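Local coordinates for extracellular protein containing a SCP domain (Bacillus anthracis, PDB 4IFA) that is of unknown function but pairs a CAP-associated N-terminal region with a domain of the cysteine-rich secretory protein family, and is regarded as a vaccine candidate, at residues Y144-S149 / R192-V197; Y79-Y84 / V101-V106. One frame throughout, in Å; residues are numbered along the deposited sequence.

Contact 1 (Y144-S149 / R192-V197); sequences YQFELS and RPYQLV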
ATOM      1  N   TYR A 144      20.632  -1.132  14.705  1.00 57.11           N
ATOM      2  CA  TYR A 144      19.183  -1.162  14.677  1.00 53.69           C
ATOM      3  C   TYR A 144      18.688  -2.601  14.760  1.00 51.05           C
ATOM      4  O   TYR A 144      19.276  -3.492  14.154  1.00 50.65           O
ATOM      5  CB  TYR A 144      18.691  -0.516  13.385  1.00 52.45           C
ATOM      6  CG  TYR A 144      19.207   0.892  13.170  1.00 54.18           C
ATOM      7  CD1 TYR A 144      18.533   1.984  13.701  1.00 55.53           C
ATOM      8  CD2 TYR A 144      20.369   1.129  12.434  1.00 55.12           C
ATOM      9  CE1 TYR A 144      18.993   3.280  13.505  1.00 57.90           C
ATOM     10  CE2 TYR A 144      20.847   2.429  12.239  1.00 59.35           C
ATOM     11  CZ  TYR A 144      20.152   3.496  12.774  1.00 59.95           C
ATOM     12  OH  TYR A 144      20.605   4.778  12.582  1.00 64.78           O
ATOM     13  N   GLN A 145      17.642  -2.828  15.549  1.00 49.73           N
ATOM     14  CA  GLN A 145      17.034  -4.146  15.647  1.00 48.60           C
ATOM     15  C   GLN A 145      15.512  -4.025  15.617  1.00 46.28           C
ATOM     16  O   GLN A 145      14.914  -3.469  16.539  1.00 47.67           O
ATOM     17  CB  GLN A 145      17.469  -4.910  16.905  1.00 51.51           C
ATOM     18  CG  GLN A 145      16.877  -6.329  16.957  1.00 53.67           C
ATOM     19  CD  GLN A 145      17.428  -7.201  18.076  1.00 59.54           C
ATOM     20  OE1 GLN A 145      17.545  -8.423  17.926  1.00 63.07           O
ATOM     21  NE2 GLN A 145      17.776  -6.583  19.196  1.00 65.38           N
ATOM     22  N   PHE A 146      14.898  -4.513  14.539  1.00 42.48           N
ATOM     23  CA  PHE A 146      13.449  -4.569  14.475  1.00 40.90           C
ATOM     24  C   PHE A 146      12.980  -5.831  15.193  1.00 41.72           C
ATOM     25  O   PHE A 146      13.584  -6.905  15.052  1.00 42.23           O
ATOM     26  CB  PHE A 146      12.945  -4.577  13.039  1.00 38.47           C
ATOM     27  CG  PHE A 146      13.036  -3.251  12.369  1.00 38.48           C
ATOM     28  CD1 PHE A 146      12.071  -2.280  12.610  1.00 39.75           C
ATOM     29  CD2 PHE A 146      14.066  -2.967  11.485  1.00 39.47           C
ATOM     30  CE1 PHE A 146      12.135  -1.065  11.986  1.00 39.92           C
ATOM     31  CE2 PHE A 146      14.145  -1.740  10.863  1.00 40.47           C
ATOM     32  CZ  PHE A 146      13.177  -0.782  11.110  1.00 41.56           C
ATOM     33  N   GLU A 147      11.915  -5.694  15.970  1.00 42.14           N
ATOM     34  CA  GLU A 147      11.311  -6.812  16.670  1.00 42.96           C
ATOM     35  C   GLU A 147       9.907  -7.007  16.136  1.00 41.28           C
ATOM     36  O   GLU A 147       9.002  -6.217  16.460  1.00 42.17           O
ATOM     37  CB  GLU A 147      11.284  -6.528  18.176  1.00 46.38           C
ATOM     38  CG  GLU A 147      12.671  -6.536  18.811  1.00 50.87           C
ATOM     39  CD  GLU A 147      12.720  -5.953  20.214  1.00 55.51           C
ATOM     40  OE1 GLU A 147      11.811  -5.184  20.602  1.00 56.95           O
ATOM     41  OE2 GLU A 147      13.697  -6.251  20.929  1.00 59.75           O
ATOM     42  N   LEU A 148       9.722  -8.033  15.300  1.00 38.32           N
ATOM     43  CA  LEU A 148       8.402  -8.299  14.733  1.00 37.33           C
ATOM     44  C   LEU A 148       7.526  -9.067  15.705  1.00 39.06           C
ATOM     45  O   LEU A 148       7.986 -10.019  16.334  1.00 39.71           O
ATOM     46  CB  LEU A 148       8.472  -9.097  13.418  1.00 34.82           C
ATOM     47  CG  LEU A 148       9.033  -8.412  12.168  1.00 33.21           C
ATOM     48  CD1 LEU A 148      10.560  -8.243  12.268  1.00 35.07           C
ATOM     49  CD2 LEU A 148       8.636  -9.221  10.930  1.00 32.62           C
ATOM     50  N   SER A 149       6.267  -8.661  15.813  1.00 34.67           N
ATOM     51  CA  SER A 149       5.283  -9.385  16.617  1.00 36.99           C
ATOM     52  C   SER A 149       4.860 -10.657  15.879  1.00 36.53           C
ATOM     53  O   SER A 149       5.128 -10.824  14.678  1.00 33.87           O
ATOM     54  CB  SER A 149       4.036  -8.531  16.831  1.00 37.85           C
ATOM     55  OG  SER A 149       3.357  -8.308  15.600  1.00 35.24           O
ATOM     56  N   ARG A 192       9.982   2.296   9.072  1.00 38.99           N
ATOM     57  CA  ARG A 192       9.817   1.651  10.407  1.00 39.68           C
ATOM     58  C   ARG A 192       8.547   0.806  10.514  1.00 37.07           C
ATOM     59  O   ARG A 192       7.645   1.111  11.273  1.00 36.97           O
ATOM     60  CB  ARG A 192       9.830   2.692  11.533  1.00 42.73           C
ATOM     61  CG  ARG A 192      11.094   3.503  11.568  1.00 48.44           C
ATOM     62  CD  ARG A 192      11.251   4.271  12.877  1.00 55.82           C
ATOM     63  NE  ARG A 192      12.466   5.096  12.894  1.00 63.40           N
ATOM     64  CZ  ARG A 192      12.963   5.697  13.977  1.00 70.28           C
ATOM     65  NH1 ARG A 192      12.372   5.572  15.165  1.00 73.59           N
ATOM     66  NH2 ARG A 192      14.071   6.430  13.881  1.00 74.02           N
ATOM     67  N   PRO A 193       8.478  -0.286   9.754  1.00 35.30           N
ATOM     68  CA  PRO A 193       7.235  -1.060   9.775  1.00 34.02           C
ATOM     69  C   PRO A 193       6.946  -1.822  11.058  1.00 34.15           C
ATOM     70  O   PRO A 193       5.807  -2.250  11.257  1.00 35.84           O
ATOM     71  CB  PRO A 193       7.410  -2.056   8.636  1.00 32.51           C
ATOM     72  CG  PRO A 193       8.730  -1.880   8.116  1.00 33.44           C
ATOM     73  CD  PRO A 193       9.413  -0.730   8.713  1.00 35.37           C
ATOM     74  N   TYR A 194       7.964  -2.002  11.903  1.00 33.78           N
ATOM     75  CA  TYR A 194       7.839  -2.756  13.139  1.00 34.28           C
ATOM     76  C   TYR A 194       8.502  -1.978  14.288  1.00 36.40           C
ATOM     77  O   TYR A 194       9.166  -0.965  14.060  1.00 37.37           O
ATOM     78  CB  TYR A 194       8.564  -4.101  13.008  1.00 34.12           C
ATOM     79  CG  TYR A 194       8.471  -4.752  11.633  1.00 30.04           C
ATOM     80  CD1 TYR A 194       7.273  -5.304  11.167  1.00 31.77           C
ATOM     81  CD2 TYR A 194       9.587  -4.836  10.814  1.00 30.88           C
ATOM     82  CE1 TYR A 194       7.189  -5.895   9.901  1.00 27.99           C
ATOM     83  CE2 TYR A 194       9.518  -5.453   9.544  1.00 31.67           C
ATOM     84  CZ  TYR A 194       8.333  -5.966   9.102  1.00 30.25           C
ATOM     85  OH  TYR A 194       8.326  -6.556   7.853  1.00 29.14           O
ATOM     86  N   GLN A 195       8.318  -2.482  15.506  1.00 37.97           N
ATOM     87  CA  GLN A 195       8.944  -1.918  16.687  1.00 41.42           C
ATOM     88  C   GLN A 195      10.454  -1.905  16.471  1.00 42.25           C
ATOM     89  O   GLN A 195      11.014  -2.902  16.019  1.00 42.32           O
ATOM     90  CB  GLN A 195       8.562  -2.741  17.916  1.00 42.83           C
ATOM     91  CG  GLN A 195       9.240  -2.294  19.212  1.00 47.69           C
ATOM     92  CD  GLN A 195       8.600  -2.910  20.441  1.00 51.66           C
ATOM     93  OE1 GLN A 195       7.433  -2.645  20.750  1.00 55.15           O
ATOM     94  NE2 GLN A 195       9.369  -3.703  21.170  1.00 54.87           N
ATOM     95  N   LEU A 196      11.109  -0.786  16.799  1.00 44.07           N
ATOM     96  CA  LEU A 196      12.549  -0.618  16.553  1.00 45.29           C
ATOM     97  C   LEU A 196      13.362  -0.234  17.788  1.00 49.56           C
ATOM     98  O   LEU A 196      13.042   0.741  18.477  1.00 50.67           O
ATOM     99  CB  LEU A 196      12.770   0.454  15.467  1.00 44.47           C
ATOM    100  CG  LEU A 196      14.228   0.832  15.118  1.00 45.76           C
ATOM    101  CD1 LEU A 196      14.983  -0.271  14.379  1.00 44.62           C
ATOM    102  CD2 LEU A 196      14.260   2.105  14.288  1.00 48.04           C
ATOM    103  N   VAL A 197      14.423  -1.004  18.045  1.00 51.01           N
ATOM    104  CA  VAL A 197      15.363  -0.735  19.136  1.00 55.20           C
ATOM    105  C   VAL A 197      16.648  -0.274  18.441  1.00 56.50           C
ATOM    106  O   VAL A 197      17.118  -0.948  17.518  1.00 55.67           O
ATOM    107  CB  VAL A 197      15.628  -1.990  19.986  1.00 56.77           C
ATOM    108  CG1 VAL A 197      16.556  -1.656  21.138  1.00 60.01           C
ATOM    109  CG2 VAL A 197      14.319  -2.576  20.513  1.00 56.01           C
TER
HETATM  110  O   HOH W   1       6.804  -4.893  16.035  1.00 39.48           O
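Phe146 and Glu147 of strand 142-147 meet the antiparallel segment 192-197, with Tyr194 coming from the loop that leads into edge strand 195-198; these three give up the largest areas. The methyl CD1 of Leu196 sits over the middle of the Phe146 ring, 3.7 Å from the centroid, a CH-pi contact. Phe146 also receives Tyr194 in an offset edge-to-face pair: the tyrosine presents its edge to the phenylalanine face, with the planes at 83°. The Tyr194 ring is in turn clamped between Leu148, whose CG lies 3.6 Å from the ring centroid, and Pro193 CB on the opposite face. Its hydroxyl bonds to the carbonyl of Gln156, so both the flat of the ring and its polar end are fixed.

On the other side of the sheet, Glu147 has CG anti to its carbonyl carbon (chi1 -69°) and an extended chain, which carries the carboxylate across to Gln195. NE2 of Gln195 donates to Glu147 OE1 at 2.9 Å, nearly along the C-O axis; OE1 lies near the Gln195 amide plane, though carboxylate and amide are turned 54° apart. Val197 CG2 packs against the same OE1 at 3.6 Å. Gln145 and Val197 form a hydrogen-bonded pair, Gln145 N to Val197 O 2.8 Å and Val197 N to Gln145 O 2.9 Å. Glu147 N to Gln195 O follows at 2.9 Å. Beyond it a water donates to Glu147 O at 2.6 Å and accepts from the backbone N of Gln195.

Strand 134-139 lines the other edge of strand 142-147; helix 185-191 packs on Phe146 through Leu188 and Leu189, and helix 150-155 touches Leu148 and Tyr194.

Contact 2 (Y79-Y84 / V101-V106); sequences YEWWVY and VVTAYV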
ATOM      1  N   TYR A  79      11.584   9.985  -1.263  1.00 26.30           N
ATOM      2  CA  TYR A  79      11.503   9.479  -2.627  1.00 24.78           C
ATOM      3  C   TYR A  79      10.161   9.902  -3.232  1.00 23.45           C
ATOM      4  O   TYR A  79       9.196  10.199  -2.502  1.00 25.04           O
ATOM      5  CB  TYR A  79      11.705   7.954  -2.719  1.00 24.10           C
ATOM      6  CG  TYR A  79      10.755   7.143  -1.853  1.00 22.16           C
ATOM      7  CD1 TYR A  79       9.441   6.880  -2.259  1.00 22.08           C
ATOM      8  CD2 TYR A  79      11.158   6.664  -0.603  1.00 22.12           C
ATOM      9  CE1 TYR A  79       8.573   6.148  -1.451  1.00 21.85           C
ATOM     10  CE2 TYR A  79      10.283   5.927   0.196  1.00 21.75           C
ATOM     11  CZ  TYR A  79       9.011   5.705  -0.225  1.00 21.89           C
ATOM     12  OH  TYR A  79       8.145   4.981   0.571  1.00 21.54           O
ATOM     13  N   GLU A  80      10.114   9.955  -4.553  1.00 24.19           N
ATOM     14  CA  GLU A  80       8.899  10.193  -5.324  1.00 24.84           C
ATOM     15  C   GLU A  80       8.438   8.837  -5.855  1.00 23.34           C
ATOM     16  O   GLU A  80       9.240   8.003  -6.327  1.00 23.22           O
ATOM     17  CB  GLU A  80       9.161  11.124  -6.514  1.00 26.18           C
ATOM     18  CG  GLU A  80       9.492  12.555  -6.182  1.00 29.06           C
ATOM     19  CD  GLU A  80       9.832  13.312  -7.430  1.00 34.71           C
ATOM     20  OE1 GLU A  80      10.987  13.201  -7.904  1.00 40.44           O
ATOM     21  OE2 GLU A  80       8.955  14.028  -7.934  1.00 39.28           O
ATOM     22  N   TRP A  81       7.143   8.612  -5.793  1.00 21.48           N
ATOM     23  CA  TRP A  81       6.569   7.410  -6.374  1.00 20.76           C
ATOM     24  C   TRP A  81       6.329   7.587  -7.859  1.00 21.89           C
ATOM     25  O   TRP A  81       5.685   8.573  -8.291  1.00 23.99           O
ATOM     26  CB  TRP A  81       5.247   7.029  -5.723  1.00 21.32           C
ATOM     27  CG  TRP A  81       5.251   6.503  -4.336  1.00 19.73           C
ATOM     28  CD1 TRP A  81       4.697   7.098  -3.219  1.00 21.36           C
ATOM     29  CD2 TRP A  81       5.720   5.224  -3.914  1.00 19.18           C
ATOM     30  NE1 TRP A  81       4.808   6.256  -2.144  1.00 21.56           N
ATOM     31  CE2 TRP A  81       5.397   5.089  -2.543  1.00 20.54           C
ATOM     32  CE3 TRP A  81       6.376   4.179  -4.560  1.00 20.20           C
ATOM     33  CZ2 TRP A  81       5.720   3.946  -1.814  1.00 20.75           C
ATOM     34  CZ3 TRP A  81       6.680   3.045  -3.837  1.00 21.78           C
ATOM     35  CH2 TRP A  81       6.378   2.956  -2.465  1.00 19.48           C
ATOM     36  N   TRP A  82       6.806   6.633  -8.646  1.00 21.18           N
ATOM     37  CA  TRP A  82       6.551   6.542 -10.086  1.00 22.09           C
ATOM     38  C   TRP A  82       5.549   5.382 -10.168  1.00 21.61           C
ATOM     39  O   TRP A  82       5.920   4.203  -9.952  1.00 21.12           O
ATOM     40  CB  TRP A  82       7.832   6.213 -10.852  1.00 23.22           C
ATOM     41  CG  TRP A  82       8.834   7.309 -11.007  1.00 23.55           C
ATOM     42  CD1 TRP A  82       9.094   8.333 -10.147  1.00 25.04           C
ATOM     43  CD2 TRP A  82       9.791   7.397 -12.054  1.00 26.26           C
ATOM     44  NE1 TRP A  82      10.140   9.104 -10.642  1.00 25.68           N
ATOM     45  CE2 TRP A  82      10.578   8.552 -11.816  1.00 25.85           C
ATOM     46  CE3 TRP A  82      10.048   6.622 -13.190  1.00 27.25           C
ATOM     47  CZ2 TRP A  82      11.619   8.943 -12.674  1.00 28.88           C
ATOM     48  CZ3 TRP A  82      11.062   7.031 -14.057  1.00 28.77           C
ATOM     49  CH2 TRP A  82      11.855   8.160 -13.779  1.00 27.55           C
ATOM     50  N   VAL A  83       4.309   5.669 -10.544  1.00 21.07           N
ATOM     51  CA  VAL A  83       3.231   4.686 -10.474  1.00 21.07           C
ATOM     52  C   VAL A  83       2.871   4.166 -11.855  1.00 21.67           C
ATOM     53  O   VAL A  83       2.568   4.938 -12.755  1.00 21.91           O
ATOM     54  CB  VAL A  83       1.976   5.348  -9.883  1.00 20.45           C
ATOM     55  CG1 VAL A  83       0.831   4.368  -9.764  1.00 21.63           C
ATOM     56  CG2 VAL A  83       2.304   5.899  -8.498  1.00 23.76           C
ATOM     57  N   TYR A  84       2.868   2.845 -12.001  1.00 19.47           N
ATOM     58  CA  TYR A  84       2.482   2.131 -13.212  1.00 19.18           C
ATOM     59  C   TYR A  84       1.178   1.375 -12.927  1.00 19.77           C
ATOM     60  O   TYR A  84       1.199   0.203 -12.560  1.00 20.94           O
ATOM     61  CB  TYR A  84       3.605   1.164 -13.631  1.00 20.78           C
ATOM     62  CG  TYR A  84       4.860   1.907 -14.032  1.00 21.54           C
ATOM     63  CD1 TYR A  84       5.123   2.219 -15.355  1.00 22.39           C
ATOM     64  CD2 TYR A  84       5.786   2.323 -13.065  1.00 21.31           C
ATOM     65  CE1 TYR A  84       6.270   2.943 -15.729  1.00 23.23           C
ATOM     66  CE2 TYR A  84       6.920   3.047 -13.415  1.00 22.14           C
ATOM     67  CZ  TYR A  84       7.181   3.323 -14.739  1.00 21.03           C
ATOM     68  OH  TYR A  84       8.317   4.039 -15.076  1.00 23.97           O
ATOM     69  N   VAL A 101      16.690   4.277  -7.817  1.00 25.22           N
ATOM     70  CA  VAL A 101      15.530   3.487  -7.402  1.00 24.59           C
ATOM     71  C   VAL A 101      15.830   2.899  -6.018  1.00 23.25           C
ATOM     72  O   VAL A 101      16.783   2.132  -5.874  1.00 25.55           O
ATOM     73  CB  VAL A 101      15.158   2.403  -8.408  1.00 24.13           C
ATOM     74  CG1 VAL A 101      13.976   1.612  -7.881  1.00 23.56           C
ATOM     75  CG2 VAL A 101      14.816   2.996  -9.779  1.00 26.21           C
ATOM     76  N   VAL A 102      15.080   3.314  -5.006  1.00 23.71           N
ATOM     77  CA  VAL A 102      15.316   2.938  -3.615  1.00 23.57           C
ATOM     78  C   VAL A 102      14.266   2.007  -3.002  1.00 22.98           C
ATOM     79  O   VAL A 102      14.518   1.397  -1.972  1.00 23.35           O
ATOM     80  CB  VAL A 102      15.493   4.199  -2.712  1.00 23.53           C
ATOM     81  CG1 VAL A 102      16.681   5.063  -3.232  1.00 25.18           C
ATOM     82  CG2 VAL A 102      14.233   5.039  -2.546  1.00 24.79           C
ATOM     83  N   THR A 103      13.119   1.888  -3.650  1.00 20.55           N
ATOM     84  CA  THR A 103      12.018   1.060  -3.153  1.00 19.92           C
ATOM     85  C   THR A 103      11.067   0.752  -4.267  1.00 19.00           C
ATOM     86  O   THR A 103      11.104   1.394  -5.312  1.00 21.07           O
ATOM     87  CB  THR A 103      11.317   1.798  -1.969  1.00 19.34           C
ATOM     88  OG1 THR A 103      10.360   0.947  -1.293  1.00 19.88           O
ATOM     89  CG2 THR A 103      10.593   3.041  -2.409  1.00 21.22           C
ATOM     90  N   ALA A 104      10.208  -0.256  -4.067  1.00 18.96           N
ATOM     91  CA  ALA A 104       9.118  -0.539  -5.010  1.00 18.25           C
ATOM     92  C   ALA A 104       8.059  -1.324  -4.279  1.00 19.45           C
ATOM     93  O   ALA A 104       8.378  -2.065  -3.360  1.00 20.37           O
ATOM     94  CB  ALA A 104       9.593  -1.327  -6.257  1.00 20.23           C
ATOM     95  N   TYR A 105       6.816  -1.158  -4.705  1.00 18.32           N
ATOM     96  CA  TYR A 105       5.723  -1.966  -4.211  1.00 17.73           C
ATOM     97  C   TYR A 105       5.030  -2.616  -5.407  1.00 17.72           C
ATOM     98  O   TYR A 105       4.549  -1.944  -6.329  1.00 18.06           O
ATOM     99  CB  TYR A 105       4.708  -1.133  -3.420  1.00 18.10           C
ATOM    100  CG  TYR A 105       3.560  -1.975  -2.919  1.00 18.67           C
ATOM    101  CD1 TYR A 105       3.776  -2.940  -1.968  1.00 20.39           C
ATOM    102  CD2 TYR A 105       2.256  -1.831  -3.425  1.00 19.81           C
ATOM    103  CE1 TYR A 105       2.757  -3.753  -1.496  1.00 21.41           C
ATOM    104  CE2 TYR A 105       1.226  -2.683  -2.946  1.00 18.65           C
ATOM    105  CZ  TYR A 105       1.502  -3.611  -1.995  1.00 19.20           C
ATOM    106  OH  TYR A 105       0.486  -4.433  -1.463  1.00 22.57           O
ATOM    107  N   VAL A 106       4.955  -3.953  -5.357  1.00 17.50           N
ATOM    108  CA  VAL A 106       4.318  -4.801  -6.357  1.00 17.29           C
ATOM    109  C   VAL A 106       2.973  -5.290  -5.883  1.00 16.88           C
ATOM    110  O   VAL A 106       2.882  -5.869  -4.796  1.00 17.64           O
ATOM    111  CB  VAL A 106       5.220  -6.041  -6.657  1.00 17.22           C
ATOM    112  CG1 VAL A 106       4.495  -6.989  -7.624  1.00 17.96           C
ATOM    113  CG2 VAL A 106       6.568  -5.592  -7.215  1.00 18.76           C
TER
HETATM  114  O   HOH W   2       8.269   1.980   0.304  1.00 22.34           O
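A classic beta bulge, in which Val102 and Thr103 both face Gly95, marks the strand 100-106 side of this buried contact in the seven-stranded antiparallel sheet. Both side chains turn toward Tyr79, just ahead of strand 80-84. The methyl CG2 of Thr103 stands over the centre of the tyrosine ring, 3.7 Å from the centroid and 8° off the normal, in a CH-pi contact. Val102 CG2 comes in beside it, 3.9 Å from Tyr79 CB. With Thr103 OG1 anti to the backbone N (chi1 -171°), the methyl is left to meet the ring while the hydroxyl takes the polar partners: it bonds to Tyr182 O and accepts from a water at 2.8 Å. That water also lies 3.0 Å from Tyr79 OH, so it bridges the two hydroxyls.

Trp81 adds a looser touch, its CZ3 lying 4.2 Å from Thr103 CG2. Two residues back, Tyr79 lays CE1 over the rim of one face of the indole.

No hydrogen bond joins the two segments directly, and their axes come no closer than 8.8 Å, with strand 92-97 between them. Gly95 on that strand has no side chain, which probably lets Tyr79 and Thr103 meet. Strands 71-74, 80-84, 92-97 and 100-106 lie side by side in chain order, an antiparallel beta meander with the classic bulge on its last strand.

Following the chain from the N terminus, contact 2 comes first: strand 80-84, the turn into strand 92-97 and the hairpin back into strand 100-106 make a short closure with 16 residues between the segments. Contact 1 opens only afterwards, at residue 144, and spans 42 residues, taking in helix 150-155, strands 158-161, 164-171 and 176-183, and helix 185-191. The two loops are thus in series and neither encloses the other. Contact 2 ties together strands within the seven-stranded sheet; contact 1 brings the chain back from that sheet to the three-stranded one. Their centres are about 23 Å apart and their nearest atoms about 9 Å.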